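Local coordinates for protein aldehyde dehydrogenase (Bartonella henselae, PDB 3I44) that probably oxidises aldehydes to carboxylic acids with a nicotinamide adenine dinucleotide cofactor, and assembles from two copies of the chain, at residues A[264-269]-A[488-493]; A[183-186]-A[191-194]. The protein carries 1 engineered substitution. All blocks are in the same frame, centred on the assembly; numbering follows the deposited sequence.

Interaction 1: residues A[264-269]-A[488-493]; sequences LKRVCL and FLDTKA
Arg266 reaches out from the start of strand 266-270 and grips the backbone of Leu489, at the beginning of strand 489-494. NH1 donates to Leu489 O at 2.8 Å with a nearly straight N-H...O angle of 169°. The oxygen lies at the edge of the guanidinium, close to its plane, whereas NH1 sits above the carbonyl plane. The aliphatic part of the arginine is extended, with CG anti to the backbone N, and the chain then bends at chi3 (-73°), which turns the guanidinium edge onto the carbonyl. A water accepts from Arg266 NH2 at 3.0 Å and donates to Leu489 O at 3.1 Å, so the same carbonyl takes a direct and a relayed bond. NH1 also donates to Glu487 O, and the flat group is thereby fastened to two peptide oxygens just where the strand begins.

Asp490 plays a looser part. The Arg266 and Asp490 side chains run alongside one another, heading opposite ways, with guanidinium and carboxylate planes 66° apart. OD1 stands 3.8 Å from Arg266 NH2, well out of the guanidinium plane, a long salt bridge in which charge attraction acts without an N-H aimed at the oxygen. The carboxylate is committed across the subunit interface: OD2 pairs with Arg451 and OD1 with Arg476, both of the second subunit. Ile162 of strand 156-168 touches both Arg266 and Asp490. Directional bonding to the backbone therefore ties the two strand starts together within one subunit, while the buried negative charge of Asp490, met by arginines of both subunits, is probably stabilised in its ionised form.

Interaction 2: residues A[183-186]-A[191-194]; sequences IPAL and TMVL
In the beta-alpha-beta unit made of strand 156-168, helix 174-188 and strand 191-195, the helix packs here on the second strand through side chains. Met192 points toward the helix from the strand and makes the contact with its end. Its methyl, CE, lies 3.6 Å from Ala185 CB and equally 3.6 Å from Leu186 CD2, while SD is 4.0 Å from Ala185 CB. One methyl thus touches two consecutive helix residues.

The methionine reaches them by a folded path: CG stands between the backbone N and the carbonyl carbon (chi1 62°), and further bends at chi2 and chi3 bring CE round to the helix. Leu186 comes in across it, the two side chains meeting at about a right angle, with Leu186 CG also 4.0 Å from Met192 CE. In this parallel crossover, strand 191-195 lies beside strand 156-168 in the sheet, and the short connection after the helix brings Leu186 and Thr191 to 6.9 Å between their CA atoms. Val165 and Leu167 of strand 156-168 touch Met192 as well, so its chain packs against both strand and helix neighbours. The contact is apolar and buried. Leu186 extends the packing to Trp79 of helix 62-79 and to Val220, in the loop before strand 221-223.

Interaction 2 comes first along the chain and is local, its segments separated by four residues; interaction 1 follows and joins segments more than 200 residues apart. Their centres lie about 14 Å from each other, on the same side of the chain's centre, and both reach the mixed sheet that contains strands 156-168, 191-195, 266-270 and 489-494. They meet directly through the Phe488 ring, whose CD1 lies 3.8 Å from Ala185 CB and CE2 3.9 Å from Pro184 CG. The residue leading into strand 489-494 thus packs on helix 174-188, some 300 residues earlier in the chain, while Asp490 of interaction 1 places this part of the sheet at the subunit interface.

Interaction 1: residues A[264-269]-A[488-493]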
loop_
_atom_site.group_PDB
_atom_site.type_symbol
_atom_site.label_atom_id
_atom_site.label_comp_id
_atom_site.label_asym_id
_atom_site.label_seq_id
_atom_site.Cartn_x
_atom_site.Cartn_y
_atom_site.Cartn_z
ATOM N N LEU A 264 -11.223 -0.244 -2.147
ATOM C CA LEU A 264 -9.971 -0.937 -1.842
ATOM C C LEU A 264 -8.948 -0.872 -2.993
ATOM O O LEU A 264 -8.317 -1.870 -3.336
ATOM C CB LEU A 264 -10.272 -2.382 -1.480
ATOM C CG LEU A 264 -11.109 -2.513 -0.201
ATOM C CD1 LEU A 264 -11.753 -3.902 -0.073
ATOM C CD2 LEU A 264 -10.246 -2.157 1.029
ATOM N N LYS A 265 -8.836 0.308 -3.602
ATOM C CA LYS A 265 -7.827 0.563 -4.642
ATOM C C LYS A 265 -6.441 0.520 -4.039
ATOM O O LYS A 265 -6.242 0.815 -2.864
ATOM C CB LYS A 265 -8.019 1.950 -5.264
ATOM C CG LYS A 265 -9.277 2.153 -6.027
ATOM C CD LYS A 265 -9.317 3.583 -6.517
ATOM C CE LYS A 265 -10.490 3.873 -7.418
ATOM N NZ LYS A 265 -11.731 3.541 -6.822
ATOM N N ARG A 266 -5.466 0.146 -4.839
ATOM C CA ARG A 266 -4.097 0.492 -4.490
ATOM C C ARG A 266 -3.937 2.018 -4.602
ATOM O O ARG A 266 -4.324 2.642 -5.601
ATOM C CB ARG A 266 -3.097 -0.235 -5.402
ATOM C CG ARG A 266 -1.651 0.257 -5.199
ATOM C CD ARG A 266 -0.709 -0.529 -6.063
ATOM N NE ARG A 266 -0.496 -1.886 -5.564
ATOM C CZ ARG A 266 0.030 -2.868 -6.292
ATOM N NH1 ARG A 266 0.349 -2.663 -7.573
ATOM N NH2 ARG A 266 0.196 -4.061 -5.758
ATOM N N VAL A 267 -3.360 2.622 -3.574
ATOM C CA VAL A 267 -3.139 4.040 -3.573
ATOM C C VAL A 267 -1.651 4.313 -3.407
ATOM O O VAL A 267 -1.052 3.935 -2.392
ATOM C CB VAL A 267 -3.957 4.720 -2.437
ATOM C CG1 VAL A 267 -3.646 6.223 -2.392
ATOM C CG2 VAL A 267 -5.476 4.443 -2.632
ATOM N N CYS A 268 -1.043 4.937 -4.415
ATOM C CA CYS A 268 0.380 5.295 -4.348
ATOM C C CYS A 268 0.540 6.832 -4.278
ATOM O O CYS A 268 0.107 7.548 -5.164
ATOM C CB CYS A 268 1.137 4.700 -5.555
ATOM S SG CYS A 268 1.129 2.907 -5.485
ATOM N N LEU A 269 1.118 7.320 -3.189
ATOM C CA LEU A 269 1.178 8.764 -2.909
ATOM C C LEU A 269 2.623 9.312 -2.884
ATOM O O LEU A 269 3.491 8.765 -2.153
ATOM C CB LEU A 269 0.552 9.027 -1.525
ATOM C CG LEU A 269 -0.907 8.625 -1.324
ATOM C CD1 LEU A 269 -1.412 8.908 0.101
ATOM C CD2 LEU A 269 -1.838 9.315 -2.371
ATOM N N PHE A 488 2.449 -0.752 -10.743
ATOM C CA PHE A 488 1.309 -0.968 -11.673
ATOM C C PHE A 488 0.994 -2.455 -11.965
ATOM O O PHE A 488 0.225 -2.789 -12.901
ATOM C CB PHE A 488 1.511 -0.151 -12.952
ATOM C CG PHE A 488 1.390 1.342 -12.716
ATOM C CD1 PHE A 488 0.143 1.953 -12.683
ATOM C CD2 PHE A 488 2.526 2.125 -12.504
ATOM C CE1 PHE A 488 0.035 3.328 -12.424
ATOM C CE2 PHE A 488 2.428 3.497 -12.258
ATOM C CZ PHE A 488 1.189 4.094 -12.214
ATOM N N LEU A 489 1.577 -3.335 -11.150
ATOM C CA LEU A 489 1.393 -4.796 -11.301
ATOM C C LEU A 489 0.849 -5.409 -10.024
ATOM O O LEU A 489 1.230 -4.984 -8.947
ATOM C CB LEU A 489 2.761 -5.458 -11.591
ATOM C CG LEU A 489 3.342 -5.001 -12.936
ATOM C CD1 LEU A 489 4.824 -5.389 -13.128
ATOM C CD2 LEU A 489 2.463 -5.544 -14.054
ATOM N N ASP A 490 -0.016 -6.423 -10.165
ATOM C CA ASP A 490 -0.363 -7.330 -9.104
ATOM C C ASP A 490 0.523 -8.557 -9.239
ATOM O O ASP A 490 0.908 -8.961 -10.363
ATOM C CB ASP A 490 -1.841 -7.785 -9.175
ATOM C CG ASP A 490 -2.812 -6.806 -8.493
ATOM O OD1 ASP A 490 -2.463 -6.275 -7.432
ATOM O OD2 ASP A 490 -3.945 -6.600 -9.014
ATOM N N THR A 491 0.824 -9.147 -8.106
ATOM C CA THR A 491 1.501 -10.416 -8.074
ATOM C C THR A 491 0.508 -11.574 -7.919
ATOM O O THR A 491 -0.479 -11.492 -7.169
ATOM C CB THR A 491 2.510 -10.497 -6.946
ATOM O OG1 THR A 491 1.925 -10.007 -5.752
ATOM C CG2 THR A 491 3.792 -9.641 -7.263
ATOM N N LYS A 492 0.863 -12.677 -8.572
ATOM C CA LYS A 492 0.100 -13.903 -8.542
ATOM C C LYS A 492 1.055 -15.090 -8.332
ATOM O O LYS A 492 1.997 -15.286 -9.110
ATOM C CB LYS A 492 -0.658 -14.072 -9.855
ATOM C CG LYS A 492 -1.587 -15.272 -9.887
ATOM C CD LYS A 492 -1.978 -15.651 -11.287
ATOM C CE LYS A 492 -3.008 -14.754 -11.821
ATOM N NZ LYS A 492 -3.145 -14.849 -13.275
ATOM N N ALA A 493 0.798 -15.870 -7.290
ATOM C CA ALA A 493 1.628 -17.019 -6.925
ATOM C C ALA A 493 0.911 -18.298 -7.377
ATOM O O ALA A 493 -0.199 -18.597 -6.891
ATOM C CB ALA A 493 1.863 -17.038 -5.437
HETATM O O HOH W 1 2.448 -6.044 -6.248
#

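Interaction 2: residues A[183-186]-A[191-194]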
loop_
_atom_site.group_PDB
_atom_site.type_symbol
_atom_site.label_atom_id
_atom_site.label_comp_id
_atom_site.label_asym_id
_atom_site.label_seq_id
_atom_site.Cartn_x
_atom_site.Cartn_y
_atom_site.Cartn_z
ATOM N N ILE A 183 4.597 6.183 -18.116
ATOM C CA ILE A 183 5.505 5.202 -18.709
ATOM C C ILE A 183 5.447 3.845 -18.010
ATOM O O ILE A 183 5.314 2.856 -18.685
ATOM C CB ILE A 183 6.962 5.740 -18.822
ATOM C CG1 ILE A 183 6.984 7.014 -19.671
ATOM C CG2 ILE A 183 7.908 4.664 -19.366
ATOM C CD1 ILE A 183 6.484 6.876 -21.157
ATOM N N PRO A 184 5.554 3.773 -16.664
ATOM C CA PRO A 184 5.498 2.412 -16.087
ATOM C C PRO A 184 4.098 1.769 -16.224
ATOM O O PRO A 184 3.991 0.538 -16.332
ATOM C CB PRO A 184 5.917 2.617 -14.619
ATOM C CG PRO A 184 5.683 4.061 -14.344
ATOM C CD PRO A 184 5.936 4.773 -15.656
ATOM N N ALA A 185 3.045 2.599 -16.302
ATOM C CA ALA A 185 1.681 2.088 -16.475
ATOM C C ALA A 185 1.531 1.466 -17.871
ATOM O O ALA A 185 0.971 0.385 -18.017
ATOM C CB ALA A 185 0.623 3.216 -16.225
ATOM N N LEU A 186 2.050 2.140 -18.887
ATOM C CA LEU A 186 2.176 1.557 -20.227
ATOM C C LEU A 186 2.914 0.209 -20.205
ATOM O O LEU A 186 2.389 -0.823 -20.654
ATOM C CB LEU A 186 2.851 2.555 -21.168
ATOM C CG LEU A 186 1.970 3.777 -21.512
ATOM C CD1 LEU A 186 2.762 4.802 -22.358
ATOM C CD2 LEU A 186 0.602 3.354 -22.155
ATOM N N THR A 191 -4.128 0.527 -18.776
ATOM C CA THR A 191 -4.657 1.720 -19.447
ATOM C C THR A 191 -4.970 2.750 -18.341
ATOM O O THR A 191 -4.970 2.427 -17.125
ATOM C CB THR A 191 -5.904 1.378 -20.284
ATOM O OG1 THR A 191 -6.928 0.915 -19.411
ATOM C CG2 THR A 191 -5.593 0.249 -21.323
ATOM N N MET A 192 -5.192 4.000 -18.719
ATOM C CA MET A 192 -5.126 5.082 -17.710
ATOM C C MET A 192 -5.919 6.324 -18.072
ATOM O O MET A 192 -6.113 6.614 -19.244
ATOM C CB MET A 192 -3.664 5.507 -17.460
ATOM C CG MET A 192 -2.963 6.071 -18.685
ATOM S SD MET A 192 -1.191 5.629 -18.774
ATOM C CE MET A 192 -1.330 3.900 -19.208
ATOM N N VAL A 193 -6.346 7.041 -17.037
ATOM C CA VAL A 193 -6.855 8.395 -17.166
ATOM C C VAL A 193 -5.970 9.309 -16.334
ATOM O O VAL A 193 -5.811 9.118 -15.121
ATOM C CB VAL A 193 -8.321 8.535 -16.730
ATOM C CG1 VAL A 193 -8.797 10.020 -16.890
ATOM C CG2 VAL A 193 -9.196 7.597 -17.562
ATOM N N LEU A 194 -5.367 10.281 -17.014
ATOM C CA LEU A 194 -4.545 11.314 -16.393
ATOM C C LEU A 194 -5.358 12.608 -16.240
ATOM O O LEU A 194 -6.004 13.067 -17.205
ATOM C CB LEU A 194 -3.308 11.585 -17.244
ATOM C CG LEU A 194 -2.436 12.812 -16.879
ATOM C CD1 LEU A 194 -1.799 12.636 -15.524
ATOM C CD2 LEU A 194 -1.383 13.106 -17.952
#